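Local coordinates for protein voltage-sensor containing phosphatase (Ciona intestinalis, PDB 3V0D) that probably dephosphorylates membrane phosphoinositides under the control of a voltage sensor, using a PTEN-like phosphatase domain followed by a C2 domain, at residues 16-21 against 60-65; 50-55 against 76-81. The protein carries 1 engineered substitution. All coordinates share one frame; numbering follows the deposited sequence. Where two conformers were deposited one is given.

Contact 1 (16-21 against 60-65); sequences RRYRKD and KTKHPD
Tyr18 and Lys62 reach for each other from opposite directions: the tyrosine CG stands anti to its backbone N (chi1 -175°), while the lysine chain bends once, at chi2 (-72°), and then runs extended to its ammonium group. That extension carries Lys62 NZ to Asp21, where it donates a hydrogen bond to OD1 at 2.7 Å and completes a salt bridge. The two side chains cross at about a right angle, and the nitrogen meets OD1 from above the carboxylate, 38° out of its plane. Just behind the charge, the Tyr18 hydroxyl rests against the last methylene of Lys62, OH to CE 3.4 Å. Asp21 occupies the turn of a beta hairpin, with backbone angles in the left-handed region, between the antiparallel strands 17-20 and 23-25. Lys62 sits in the last turn of helix 52-62, which the chain leaves at His63. One turn back on that helix, Phe58 meets the Tyr18 ring edge-to-face, adding an aromatic contact to the ion pair. Lys20 NZ is 6.8 Å from Lys62 NZ, a like charge near enough that it may weaken the pair at this solvent-facing edge of the phosphatase domain.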
loop_
_atom_site.group_PDB
_atom_site.type_symbol
_atom_site.label_atom_id
_atom_site.label_comp_id
_atom_site.label_asym_id
_atom_site.label_seq_id
_atom_site.Cartn_x
_atom_site.Cartn_y
_atom_site.Cartn_z
ATOM N N ARG A 16 -15.355 -14.330 -2.359
ATOM C CA ARG A 16 -14.372 -14.512 -1.299
ATOM C C ARG A 16 -14.424 -15.897 -0.664
ATOM O O ARG A 16 -13.541 -16.241 0.113
ATOM C CB ARG A 16 -14.539 -13.447 -0.209
ATOM C CG ARG A 16 -14.257 -12.024 -0.659
ATOM C CD ARG A 16 -13.983 -11.123 0.536
ATOM N NE ARG A 16 -14.426 -9.748 0.303
ATOM C CZ ARG A 16 -13.683 -8.787 -0.241
ATOM N NH1 ARG A 16 -12.434 -9.031 -0.625
ATOM N NH2 ARG A 16 -14.192 -7.569 -0.402
ATOM N N ARG A 17 -15.446 -16.692 -0.996
ATOM C CA ARG A 17 -15.719 -17.931 -0.257
ATOM C C ARG A 17 -15.481 -19.236 -1.031
ATOM O O ARG A 17 -16.059 -19.449 -2.107
ATOM C CB ARG A 17 -17.148 -17.904 0.284
ATOM C CG ARG A 17 -17.340 -18.748 1.507
ATOM C CD ARG A 17 -17.188 -17.926 2.774
ATOM N NE ARG A 17 -16.707 -18.771 3.854
ATOM C CZ ARG A 17 -15.983 -18.343 4.880
ATOM N NH1 ARG A 17 -15.634 -17.060 4.982
ATOM N NH2 ARG A 17 -15.586 -19.212 5.793
ATOM N N TYR A 18 -14.641 -20.106 -0.464
ATOM C CA TYR A 18 -14.434 -21.469 -0.950
ATOM C C TYR A 18 -15.269 -22.424 -0.082
ATOM O O TYR A 18 -14.968 -22.638 1.090
ATOM C CB TYR A 18 -12.937 -21.849 -0.906
ATOM C CG TYR A 18 -12.615 -23.201 -1.513
ATOM C CD1 TYR A 18 -12.159 -23.307 -2.829
ATOM C CD2 TYR A 18 -12.826 -24.386 -0.789
ATOM C CE1 TYR A 18 -11.889 -24.552 -3.404
ATOM C CE2 TYR A 18 -12.559 -25.631 -1.355
ATOM C CZ TYR A 18 -12.089 -25.709 -2.662
ATOM O OH TYR A 18 -11.822 -26.948 -3.208
ATOM N N ARG A 19 -16.336 -22.974 -0.662
ATOM C CA ARG A 19 -17.250 -23.863 0.065
ATOM C C ARG A 19 -17.400 -25.147 -0.728
ATOM O O ARG A 19 -18.347 -25.299 -1.518
ATOM C CB ARG A 19 -18.620 -23.214 0.255
ATOM C CG ARG A 19 -18.673 -22.005 1.172
ATOM C CD ARG A 19 -20.124 -21.525 1.335
ATOM N NE ARG A 19 -20.230 -20.186 1.925
ATOM C CZ ARG A 19 -20.464 -19.930 3.214
ATOM N NH1 ARG A 19 -20.540 -18.672 3.639
ATOM N NH2 ARG A 19 -20.627 -20.920 4.087
ATOM N N LYS A 20 -16.474 -26.072 -0.505
ATOM C CA LYS A 20 -16.310 -27.245 -1.351
ATOM C C LYS A 20 -15.504 -28.317 -0.627
ATOM O O LYS A 20 -14.599 -28.005 0.153
ATOM C CB LYS A 20 -15.600 -26.836 -2.649
ATOM C CG LYS A 20 -15.744 -27.803 -3.812
ATOM C CD LYS A 20 -15.637 -27.077 -5.151
ATOM C CE LYS A 20 -14.196 -26.767 -5.539
ATOM N NZ LYS A 20 -14.132 -25.995 -6.817
ATOM N N ASP A 21 -15.852 -29.579 -0.880
ATOM C CA ASP A 21 -15.087 -30.740 -0.410
ATOM C C ASP A 21 -14.795 -30.726 1.091
ATOM O O ASP A 21 -13.718 -31.132 1.523
ATOM C CB ASP A 21 -13.788 -30.887 -1.212
ATOM C CG ASP A 21 -14.033 -30.959 -2.705
ATOM O OD1 ASP A 21 -13.282 -30.299 -3.458
ATOM O OD2 ASP A 21 -14.986 -31.660 -3.126
ATOM N N LYS A 60 -2.324 -28.963 2.616
ATOM C CA LYS A 60 -1.745 -30.299 2.646
ATOM C C LYS A 60 -2.565 -31.294 1.820
ATOM O O LYS A 60 -2.004 -32.236 1.240
ATOM C CB LYS A 60 -1.628 -30.770 4.084
ATOM C CG LYS A 60 -0.564 -30.011 4.835
ATOM C CD LYS A 60 -0.463 -30.484 6.255
ATOM C CE LYS A 60 0.392 -29.552 7.085
ATOM N NZ LYS A 60 -0.070 -29.581 8.512
ATOM N N THR A 61 -3.881 -31.084 1.761
ATOM C CA THR A 61 -4.802 -31.971 1.041
ATOM C C THR A 61 -4.839 -31.678 -0.453
ATOM O O THR A 61 -4.769 -32.598 -1.274
ATOM C CB THR A 61 -6.246 -31.853 1.612
ATOM O OG1 THR A 61 -6.230 -32.205 2.997
ATOM C CG2 THR A 61 -7.242 -32.777 0.861
ATOM N N LYS A 62 -4.954 -30.399 -0.796
ATOM C CA LYS A 62 -5.186 -29.984 -2.172
ATOM C C LYS A 62 -3.916 -29.728 -2.970
ATOM O O LYS A 62 -3.922 -29.817 -4.213
ATOM C CB LYS A 62 -6.060 -28.728 -2.210
ATOM C CG LYS A 62 -7.459 -28.869 -1.621
ATOM C CD LYS A 62 -8.358 -29.689 -2.490
ATOM C CE LYS A 62 -9.814 -29.517 -2.086
ATOM N NZ LYS A 62 -10.656 -30.409 -2.922
ATOM N N HIS A 63 -2.839 -29.365 -2.276
ATOM C CA HIS A 63 -1.597 -29.002 -2.947
ATOM C C HIS A 63 -0.395 -29.612 -2.224
ATOM O O HIS A 63 0.578 -28.904 -1.930
ATOM C CB HIS A 63 -1.461 -27.472 -3.033
ATOM C CG HIS A 63 -2.586 -26.807 -3.762
ATOM N ND1 HIS A 63 -2.714 -26.862 -5.135
ATOM C CD2 HIS A 63 -3.651 -26.102 -3.306
ATOM C CE1 HIS A 63 -3.797 -26.191 -5.493
ATOM N NE2 HIS A 63 -4.389 -25.728 -4.403
ATOM N N PRO A 64 -0.459 -30.928 -1.914
ATOM C CA PRO A 64 0.595 -31.496 -1.068
ATOM C C PRO A 64 1.996 -31.274 -1.634
ATOM O O PRO A 64 2.267 -31.553 -2.817
ATOM C CB PRO A 64 0.257 -33.005 -1.021
ATOM C CG PRO A 64 -0.597 -33.236 -2.202
ATOM C CD PRO A 64 -1.390 -31.972 -2.368
ATOM N N ASP A 65 2.865 -30.726 -0.786
ATOM C CA ASP A 65 4.262 -30.433 -1.130
ATOM C C ASP A 65 4.428 -29.471 -2.293
ATOM O O ASP A 65 5.518 -29.366 -2.867
ATOM C CB ASP A 65 5.062 -31.714 -1.413
ATOM C CG ASP A 65 5.097 -32.652 -0.243
ATOM O OD1 ASP A 65 5.370 -32.215 0.899
ATOM O OD2 ASP A 65 4.857 -33.845 -0.483
#

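Contact 2 (50-55 against 76-81); sequences NPIGEV and RGYDET
Ile52 and Tyr78 each set off toward the other segment and meet at a slant; a single methyl, Ile52 CD1, makes the apolar contact. It settles at the root of the aromatic ring, 3.8 Å from Tyr78 CD1 and 3.9 Å from Tyr78 CB, touching the end of the ring remote from the hydroxyl. The isoleucine CG1 branch is anti to the backbone N (chi1 -172°) and stretched beyond that, which sends CD1 across to the loop. Tyr78 takes the less common setting with CG between its backbone N and carbonyl carbon (chi1 44°), and its ring is steadied at the other end by a hydrogen bond between OH and His125 NE2. Beside it the loop folds into an Asx turn: Thr81 N donates to Asp79 OD1 at 3.0 Å, reaching the carboxylate from above its plane. Across the contact, Pro51 stands at the N-cap position of helix 52-62, and its O takes the first helical bond, from Val55 N at 3.0 Å. The loop leads from strand 67-73 to strand 87-92, while Phe39 of strand 34-41 meets Tyr78 edge-to-face and Pro40 touches both Ile52 and Tyr78. Through His125 the tyrosine also joins strand 121-125, which in this phosphatase fold runs into the phosphate-binding P-loop.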
loop_
_atom_site.group_PDB
_atom_site.type_symbol
_atom_site.label_atom_id
_atom_site.label_comp_id
_atom_site.label_asym_id
_atom_site.label_seq_id
_atom_site.Cartn_x
_atom_site.Cartn_y
_atom_site.Cartn_z
ATOM N N ASN A 50 -10.804 -17.801 9.241
ATOM C CA ASN A 50 -10.321 -19.070 8.748
ATOM C C ASN A 50 -9.463 -19.718 9.822
ATOM O O ASN A 50 -8.403 -19.229 10.120
ATOM C CB ASN A 50 -9.377 -18.845 7.561
ATOM C CG ASN A 50 -10.076 -18.446 6.268
ATOM O OD1 ASN A 50 -11.307 -18.337 6.197
ATOM N ND2 ASN A 50 -9.267 -18.200 5.229
ATOM N N PRO A 51 -9.920 -20.817 10.432
ATOM C CA PRO A 51 -9.090 -21.461 11.460
ATOM C C PRO A 51 -7.820 -22.017 10.838
ATOM O O PRO A 51 -7.876 -22.675 9.790
ATOM C CB PRO A 51 -9.988 -22.589 11.974
ATOM C CG PRO A 51 -11.390 -22.211 11.567
ATOM C CD PRO A 51 -11.208 -21.501 10.244
ATOM N N ILE A 52 -6.682 -21.758 11.477
ATOM C CA ILE A 52 -5.389 -22.182 10.920
ATOM C C ILE A 52 -5.313 -23.696 10.670
ATOM O O ILE A 52 -4.714 -24.120 9.684
ATOM C CB ILE A 52 -4.205 -21.696 11.782
ATOM C CG1 ILE A 52 -2.873 -21.979 11.086
ATOM C CG2 ILE A 52 -4.251 -22.305 13.194
ATOM C CD1 ILE A 52 -1.733 -21.116 11.612
ATOM N N GLY A 53 -5.937 -24.496 11.538
ATOM C CA GLY A 53 -5.990 -25.938 11.325
ATOM C C GLY A 53 -6.671 -26.302 10.014
ATOM O O GLY A 53 -6.224 -27.215 9.309
ATOM N N GLU A 54 -7.746 -25.587 9.670
ATOM C CA GLU A 54 -8.449 -25.838 8.420
ATOM C C GLU A 54 -7.674 -25.338 7.202
ATOM O O GLU A 54 -7.658 -25.979 6.164
ATOM C CB GLU A 54 -9.855 -25.219 8.458
ATOM C CG GLU A 54 -10.831 -26.024 9.306
ATOM C CD GLU A 54 -11.049 -27.383 8.690
ATOM O OE1 GLU A 54 -11.761 -27.452 7.668
ATOM O OE2 GLU A 54 -10.460 -28.370 9.183
ATOM N N VAL A 55 -7.006 -24.197 7.328
ATOM C CA VAL A 55 -6.216 -23.676 6.216
ATOM C C VAL A 55 -5.028 -24.597 5.939
ATOM O O VAL A 55 -4.738 -24.931 4.780
ATOM C CB VAL A 55 -5.746 -22.228 6.491
ATOM C CG1 VAL A 55 -4.986 -21.661 5.287
ATOM C CG2 VAL A 55 -6.943 -21.335 6.792
ATOM N N ARG A 76 1.266 -9.588 12.928
ATOM C CA ARG A 76 0.987 -10.909 13.498
ATOM C C ARG A 76 1.576 -12.000 12.629
ATOM O O ARG A 76 1.329 -12.016 11.413
ATOM C CB ARG A 76 -0.538 -11.193 13.601
ATOM C CG ARG A 76 -1.309 -10.486 14.687
ATOM C CD ARG A 76 -2.716 -11.077 14.788
ATOM N NE ARG A 76 -3.535 -10.826 13.598
ATOM C CZ ARG A 76 -4.748 -11.342 13.389
ATOM N NH1 ARG A 76 -5.293 -12.168 14.279
ATOM N NH2 ARG A 76 -5.426 -11.027 12.286
ATOM N N GLY A 77 2.349 -12.899 13.262
ATOM C CA GLY A 77 2.688 -14.190 12.676
ATOM C C GLY A 77 1.862 -15.287 13.333
ATOM O O GLY A 77 0.802 -15.056 13.898
ATOM N N TYR A 78 2.365 -16.511 13.232
ATOM C CA TYR A 78 1.690 -17.711 13.700
ATOM C C TYR A 78 2.706 -18.850 13.655
ATOM O O TYR A 78 3.842 -18.651 13.198
ATOM C CB TYR A 78 0.427 -18.068 12.880
ATOM C CG TYR A 78 0.570 -17.950 11.380
ATOM C CD1 TYR A 78 1.177 -18.945 10.611
ATOM C CD2 TYR A 78 0.055 -16.849 10.720
ATOM C CE1 TYR A 78 1.298 -18.816 9.224
ATOM C CE2 TYR A 78 0.164 -16.720 9.363
ATOM C CZ TYR A 78 0.770 -17.702 8.607
ATOM O OH TYR A 78 0.867 -17.600 7.241
ATOM N N ASP A 79 2.296 -20.028 14.119
ATOM C CA ASP A 79 3.123 -21.231 14.067
ATOM C C ASP A 79 3.237 -21.719 12.626
ATOM O O ASP A 79 2.339 -22.385 12.088
ATOM C CB ASP A 79 2.493 -22.309 14.962
ATOM C CG ASP A 79 3.223 -23.627 14.894
ATOM O OD1 ASP A 79 4.300 -23.688 14.265
ATOM O OD2 ASP A 79 2.706 -24.605 15.466
ATOM N N GLU A 80 4.353 -21.389 11.991
ATOM C CA GLU A 80 4.548 -21.693 10.571
ATOM C C GLU A 80 4.806 -23.167 10.327
ATOM O O GLU A 80 4.728 -23.634 9.190
ATOM C CB GLU A 80 5.663 -20.831 9.995
ATOM C CG GLU A 80 5.307 -19.356 10.064
ATOM C CD GLU A 80 6.402 -18.416 9.608
ATOM O OE1 GLU A 80 7.510 -18.894 9.279
ATOM O OE2 GLU A 80 6.158 -17.193 9.609
ATOM N N THR A 81 5.110 -23.912 11.395
ATOM C CA THR A 81 5.245 -25.352 11.260
ATOM C C THR A 81 3.916 -26.028 10.928
ATOM O O THR A 81 3.908 -27.121 10.352
ATOM C CB THR A 81 6.009 -25.937 12.456
ATOM O OG1 THR A 81 7.284 -25.246 12.539
ATOM C CG2 THR A 81 6.249 -27.442 12.301
#

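From the N terminus the chain passes through strand 17-20 and its hairpin turn, then runs along strand 34-41 and, through the short strand 50-51, into helix 52-62. Contact 1 closes its loop at the end of that helix, bringing 60-65 back to 16-21 with 38 residues between them. Contact 2 begins within this loop, at the first turn of the helix, and closes beyond it at 76-81, after strand 67-73, so the two cross along the chain. Helix 52-62 serves both: its C-terminal end is tied to the N-terminal hairpin, its start to a loop bordering the central sheet. The contact centres are about 14 Å apart.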